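Local coordinates for triacylglycerol lipase (Clostridium botulinum, PDB 5AH1), which hydrolyses ester bonds, including those of synthetic polyesters, as a zinc-binding lipase of the alpha/beta-hydrolase fold, at residues A[74-79]-A[220-225]; A[177-182]-A[445-450]. All coordinates share one frame; numbering follows the deposited sequence.

Overall arrangement
Contacts 1 and 2 lie side by side, with centres about 7 Å apart. They meet near the start of neighbouring strands 176-181 and 221-227 of the central parallel sheet. His177 is the main link. Its ND1 lies 2.7 Å from Ser223 OG, a probable hydrogen bond, and its ring NE2 is bonded to Asn76 OD1. The backbone adds a second tie, with Pro79 O 2.8 Å from His177 N. Asn76 also reaches the carbonyls of Leu447 and Leu450. The probable nucleophile, Ser182, sits at the far end of strand 176-181, with its CA 16.5 Å from the CA of His177. The touching residues of contact 2 lie nearer the strand's start, and Ser182 makes no contact with residues 445-450.

Contact 1: residues A[74-79]-A[220-225]; sequences GGNNYP and WIHSVS
The Tyr78 ring turns its edge to the face of the His222 imidazole. Tyr78 CE2 leads, 3.4 Å from His222 CG, and lies over the rim of the imidazole rather than its centre. The ring centroids are 5.0 Å apart and the planes meet at 74°, which makes this a T-shaped stack. Asn76 CB covers one face of the Tyr78 ring, 3.5 Å above its plane and toward the rim. The Asn76 amide comes obliquely to the imidazole, with ND2 3.9 Å from His222 CD2. CG of His222 is anti to its backbone N (chi1 -162°), which carries the ring out to the tyrosine.

Asn76 also shapes its own loop. Its OD1 accepts from Tyr78 N at 3.1 Å, in the carbonyl plane and on a lone pair, and closes an Asx turn. The same oxygen accepts from His177, while ND2 gives to the carbonyls of Leu447 and Leu450. Both ends of the amide are thus held, which fixes its rotation.

The contact joins the loop leading into strand 80-83 to the start of strand 221-227. Tyr327, at the start of strand 327-331, makes another edge-to-face pair with His222. The tail of helix 437-448 lies close by.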
loop_
_atom_site.group_PDB
_atom_site.type_symbol
_atom_site.label_atom_id
_atom_site.label_comp_id
_atom_site.label_asym_id
_atom_site.label_seq_id
_atom_site.Cartn_x
_atom_site.Cartn_y
_atom_site.Cartn_z
ATOM N N GLY A 74 17.717 16.898 -17.715
ATOM C CA GLY A 74 16.623 17.529 -16.994
ATOM C C GLY A 74 16.220 16.828 -15.711
ATOM O O GLY A 74 15.111 17.027 -15.216
ATOM N N GLY A 75 17.114 16.015 -15.162
ATOM C CA GLY A 75 16.803 15.232 -13.977
ATOM C C GLY A 75 16.561 16.030 -12.713
ATOM O O GLY A 75 16.656 17.258 -12.685
ATOM N N ASN A 76 16.204 15.305 -11.660
ATOM C CA ASN A 76 15.800 15.905 -10.402
ATOM C C ASN A 76 16.542 15.303 -9.233
ATOM O O ASN A 76 17.136 14.223 -9.347
ATOM C CB ASN A 76 14.299 15.672 -10.211
ATOM C CG ASN A 76 13.972 14.217 -9.979
ATOM O OD1 ASN A 76 14.081 13.726 -8.864
ATOM N ND2 ASN A 76 13.554 13.519 -11.024
ATOM N N ASN A 77 16.498 15.992 -8.092
ATOM C CA ASN A 77 17.129 15.510 -6.853
ATOM C C ASN A 77 16.105 15.253 -5.743
ATOM O O ASN A 77 16.433 15.266 -4.551
ATOM C CB ASN A 77 18.203 16.495 -6.371
ATOM C CG ASN A 77 17.661 17.903 -6.170
ATOM O OD1 ASN A 77 16.460 18.145 -6.284
ATOM N ND2 ASN A 77 18.550 18.839 -5.858
ATOM N N TYR A 78 14.861 14.997 -6.135
ATOM C CA TYR A 78 13.784 14.828 -5.172
ATOM C C TYR A 78 13.980 13.520 -4.415
ATOM O O TYR A 78 14.319 12.495 -5.002
ATOM C CB TYR A 78 12.448 14.798 -5.893
ATOM C CG TYR A 78 12.173 15.990 -6.779
ATOM C CD1 TYR A 78 12.561 17.272 -6.421
ATOM C CD2 TYR A 78 11.507 15.824 -7.986
ATOM C CE1 TYR A 78 12.280 18.351 -7.227
ATOM C CE2 TYR A 78 11.214 16.899 -8.805
ATOM C CZ TYR A 78 11.625 18.162 -8.443
ATOM O OH TYR A 78 11.311 19.222 -9.266
ATOM N N PRO A 79 13.705 13.537 -3.100
ATOM C CA PRO A 79 13.800 12.292 -2.329
ATOM C C PRO A 79 12.605 11.380 -2.537
ATOM O O PRO A 79 11.565 11.794 -3.054
ATOM C CB PRO A 79 13.819 12.776 -0.882
ATOM C CG PRO A 79 13.021 14.011 -0.924
ATOM C CD PRO A 79 13.386 14.677 -2.227
ATOM N N TRP A 220 3.444 19.182 -4.864
ATOM C CA TRP A 220 4.588 18.720 -4.089
ATOM C C TRP A 220 5.100 17.358 -4.543
ATOM O O TRP A 220 6.130 16.903 -4.063
ATOM C CB TRP A 220 4.165 18.556 -2.638
ATOM C CG TRP A 220 3.814 19.815 -1.913
ATOM C CD1 TRP A 220 3.856 21.100 -2.385
ATOM C CD2 TRP A 220 3.395 19.905 -0.548
ATOM N NE1 TRP A 220 3.481 21.977 -1.392
ATOM C CE2 TRP A 220 3.202 21.268 -0.256
ATOM C CE3 TRP A 220 3.162 18.957 0.457
ATOM C CZ2 TRP A 220 2.794 21.713 1.006
ATOM C CZ3 TRP A 220 2.758 19.390 1.700
ATOM C CH2 TRP A 220 2.571 20.761 1.963
ATOM N N ILE A 221 4.341 16.694 -5.417
ATOM C CA ILE A 221 4.574 15.299 -5.764
ATOM C C ILE A 221 5.013 15.202 -7.225
ATOM O O ILE A 221 4.273 15.588 -8.122
ATOM C CB ILE A 221 3.303 14.459 -5.561
ATOM C CG1 ILE A 221 2.696 14.709 -4.164
ATOM C CG2 ILE A 221 3.637 13.020 -5.798
ATOM C CD1 ILE A 221 3.627 14.453 -3.005
ATOM N N HIS A 222 6.232 14.731 -7.458
ATOM C CA HIS A 222 6.715 14.585 -8.824
ATOM C C HIS A 222 6.272 13.272 -9.461
ATOM O O HIS A 222 5.974 13.225 -10.658
ATOM C CB HIS A 222 8.238 14.700 -8.872
ATOM C CG HIS A 222 8.769 14.977 -10.234
ATOM N ND1 HIS A 222 8.233 15.945 -11.054
ATOM C CD2 HIS A 222 9.804 14.430 -10.914
ATOM C CE1 HIS A 222 8.918 15.983 -12.182
ATOM N NE2 HIS A 222 9.861 15.063 -12.128
ATOM N N SER A 223 6.254 12.202 -8.675
ATOM C CA SER A 223 5.803 10.917 -9.154
ATOM C C SER A 223 5.119 10.130 -8.063
ATOM O O SER A 223 5.393 10.297 -6.880
ATOM C CB SER A 223 6.975 10.106 -9.715
ATOM O OG SER A 223 7.833 9.638 -8.693
ATOM N N VAL A 224 4.236 9.256 -8.525
ATOM C CA VAL A 224 3.506 8.290 -7.717
ATOM C C VAL A 224 3.757 6.915 -8.322
ATOM O O VAL A 224 3.475 6.691 -9.494
ATOM C CB VAL A 224 1.996 8.605 -7.754
ATOM C CG1 VAL A 224 1.139 7.420 -7.290
ATOM C CG2 VAL A 224 1.717 9.838 -6.932
ATOM N N SER A 225 4.318 6.007 -7.528
ATOM C CA SER A 225 4.579 4.642 -7.958
ATOM C C SER A 225 3.813 3.691 -7.061
ATOM O O SER A 225 4.001 3.714 -5.839
ATOM C CB SER A 225 6.065 4.312 -7.866
ATOM O OG SER A 225 6.839 5.072 -8.765
#

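Contact 2: residues A[177-182]-A[445-450]; sequences HLIGHS and SFLSNL
Strand 176-181 runs past the C-terminal end of helix 437-448. The closest CA atoms are those of His177 and Leu447, 7.7 Å apart. Side chains alternate along the strand. His177 and Ile179 point toward the helix. Leu178 points away, and its side chain touches helix 183-197. In the other segment, Leu450 N is bonded to Leu447 O.

His177 and Leu447 carry most of the contact. Leu447 CB sits over the centre of the His177 imidazole, 4.0 Å from the ring centroid and 9° off the ring normal. This is a CH-pi contact on the face. His177 CG is anti to its carbonyl carbon (chi1 -61°), which sets the ring against Leu447 CB. CE1 comes within 3.5 Å of Leu447 O. Leu450 CD1 approaches the ring obliquely, 4.1 Å from His177 CE1. Further along the strand, Ile179 CD1 meets Leu447 CD1 at 4.0 Å, an apolar contact of methyl groups.

The ring nitrogens of the buried His177 are both bonded, ND1 to Ser223 and NE2 to Asn76, which fixes the plane that Leu447 packs on. Segment 445-450 has its own polar ties. Ser448 OG gives to Ser445 O at 2.7 Å. Phe446 O accepts from both N and ND2 of Asn449, which arrive from the same face of its carbonyl plane.

A helix packed on one face of a parallel sheet, with another helix on the opposite face, is the layered core of the alpha/beta-hydrolase fold. The end of strand 176-181 carries Gly180, the first residue of a GxSxG sequence with Ser182 and Gly184. This tight turn between strand and helix is probably the nucleophile elbow, as in lipases of this fold.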
loop_
_atom_site.group_PDB
_atom_site.type_symbol
_atom_site.label_atom_id
_atom_site.label_comp_id
_atom_site.label_asym_id
_atom_site.label_seq_id
_atom_site.Cartn_x
_atom_site.Cartn_y
_atom_site.Cartn_z
ATOM N N HIS A 177 9.161 11.955 -4.569
ATOM C CA HIS A 177 8.656 10.779 -5.256
ATOM C C HIS A 177 7.977 9.919 -4.199
ATOM O O HIS A 177 8.622 9.545 -3.221
ATOM C CB HIS A 177 9.774 9.947 -5.856
ATOM C CG HIS A 177 10.595 10.664 -6.873
ATOM N ND1 HIS A 177 10.123 10.956 -8.135
ATOM C CD2 HIS A 177 11.861 11.142 -6.817
ATOM C CE1 HIS A 177 11.076 11.571 -8.815
ATOM N NE2 HIS A 177 12.136 11.702 -8.039
ATOM N N LEU A 178 6.699 9.591 -4.384
ATOM C CA LEU A 178 6.011 8.697 -3.465
ATOM C C LEU A 178 6.002 7.293 -4.031
ATOM O O LEU A 178 5.671 7.093 -5.205
ATOM C CB LEU A 178 4.568 9.149 -3.238
ATOM C CG LEU A 178 4.420 10.345 -2.299
ATOM C CD1 LEU A 178 3.025 10.951 -2.433
ATOM C CD2 LEU A 178 4.687 9.941 -0.862
ATOM N N ILE A 179 6.358 6.323 -3.199
ATOM C CA ILE A 179 6.289 4.915 -3.563
ATOM C C ILE A 179 5.439 4.195 -2.534
ATOM O O ILE A 179 5.759 4.228 -1.346
ATOM C CB ILE A 179 7.699 4.261 -3.644
ATOM C CG1 ILE A 179 8.591 4.995 -4.652
ATOM C CG2 ILE A 179 7.582 2.790 -3.999
ATOM C CD1 ILE A 179 10.005 4.435 -4.822
ATOM N N GLY A 180 4.385 3.543 -3.006
ATOM C CA GLY A 180 3.436 2.899 -2.121
ATOM C C GLY A 180 3.186 1.461 -2.500
ATOM O O GLY A 180 2.855 1.164 -3.638
ATOM N N HIS A 181 3.320 0.566 -1.524
ATOM C CA HIS A 181 3.087 -0.861 -1.737
ATOM C C HIS A 181 1.698 -1.214 -1.244
ATOM O O HIS A 181 1.248 -0.706 -0.213
ATOM C CB HIS A 181 4.139 -1.686 -1.003
ATOM C CG HIS A 181 3.917 -3.163 -1.081
ATOM N ND1 HIS A 181 3.465 -3.908 -0.008
ATOM C CD2 HIS A 181 4.021 -4.025 -2.119
ATOM C CE1 HIS A 181 3.367 -5.174 -0.370
ATOM N NE2 HIS A 181 3.689 -5.269 -1.650
ATOM N N SER A 182 1.022 -2.124 -1.934
ATOM C CA SER A 182 -0.265 -2.602 -1.441
ATOM C C SER A 182 -1.177 -1.379 -1.349
ATOM O O SER A 182 -1.169 -0.519 -2.226
ATOM C CB SER A 182 -0.067 -3.343 -0.089
ATOM O OG SER A 182 -1.259 -3.430 0.681
ATOM N N SER A 445 17.372 5.346 -9.108
ATOM C CA SER A 445 18.159 5.958 -10.184
ATOM C C SER A 445 17.237 6.345 -11.353
ATOM O O SER A 445 17.309 7.464 -11.878
ATOM C CB SER A 445 19.260 5.018 -10.669
ATOM O OG SER A 445 20.255 4.828 -9.673
ATOM N N PHE A 446 16.358 5.424 -11.745
ATOM C CA PHE A 446 15.403 5.658 -12.820
ATOM C C PHE A 446 14.593 6.926 -12.522
ATOM O O PHE A 446 14.506 7.822 -13.359
ATOM C CB PHE A 446 14.518 4.404 -12.962
ATOM C CG PHE A 446 13.458 4.480 -14.048
ATOM C CD1 PHE A 446 12.242 5.098 -13.814
ATOM C CD2 PHE A 446 13.669 3.883 -15.280
ATOM C CE1 PHE A 446 11.260 5.142 -14.795
ATOM C CE2 PHE A 446 12.691 3.921 -16.260
ATOM C CZ PHE A 446 11.485 4.546 -16.019
ATOM N N LEU A 447 14.005 7.005 -11.326
ATOM C CA LEU A 447 13.160 8.138 -10.969
ATOM C C LEU A 447 13.907 9.482 -10.985
ATOM O O LEU A 447 13.323 10.542 -11.272
ATOM C CB LEU A 447 12.513 7.903 -9.600
ATOM C CG LEU A 447 11.494 6.761 -9.540
ATOM C CD1 LEU A 447 11.075 6.515 -8.094
ATOM C CD2 LEU A 447 10.262 7.044 -10.393
ATOM N N SER A 448 15.201 9.450 -10.679
ATOM C CA SER A 448 16.014 10.671 -10.652
ATOM C C SER A 448 16.176 11.325 -12.036
ATOM O O SER A 448 16.553 12.494 -12.125
ATOM C CB SER A 448 17.404 10.386 -10.072
ATOM O OG SER A 448 18.278 9.838 -11.045
ATOM N N ASN A 449 15.870 10.590 -13.101
ATOM C CA ASN A 449 15.960 11.138 -14.447
ATOM C C ASN A 449 14.729 11.928 -14.870
ATOM O O ASN A 449 14.784 12.633 -15.864
ATOM C CB ASN A 449 16.190 10.050 -15.477
ATOM C CG ASN A 449 17.487 9.334 -15.285
ATOM O OD1 ASN A 449 18.568 9.886 -15.513
ATOM N ND2 ASN A 449 17.398 8.088 -14.876
ATOM N N LEU A 450 13.618 11.789 -14.148
ATOM C CA LEU A 450 12.374 12.383 -14.601
ATOM C C LEU A 450 12.437 13.895 -14.692
ATOM O O LEU A 450 12.781 14.567 -13.722
ATOM C CB LEU A 450 11.237 11.988 -13.669
ATOM C CG LEU A 450 10.853 10.512 -13.702
ATOM C CD1 LEU A 450 9.961 10.223 -12.502
ATOM C CD2 LEU A 450 10.165 10.117 -15.004
#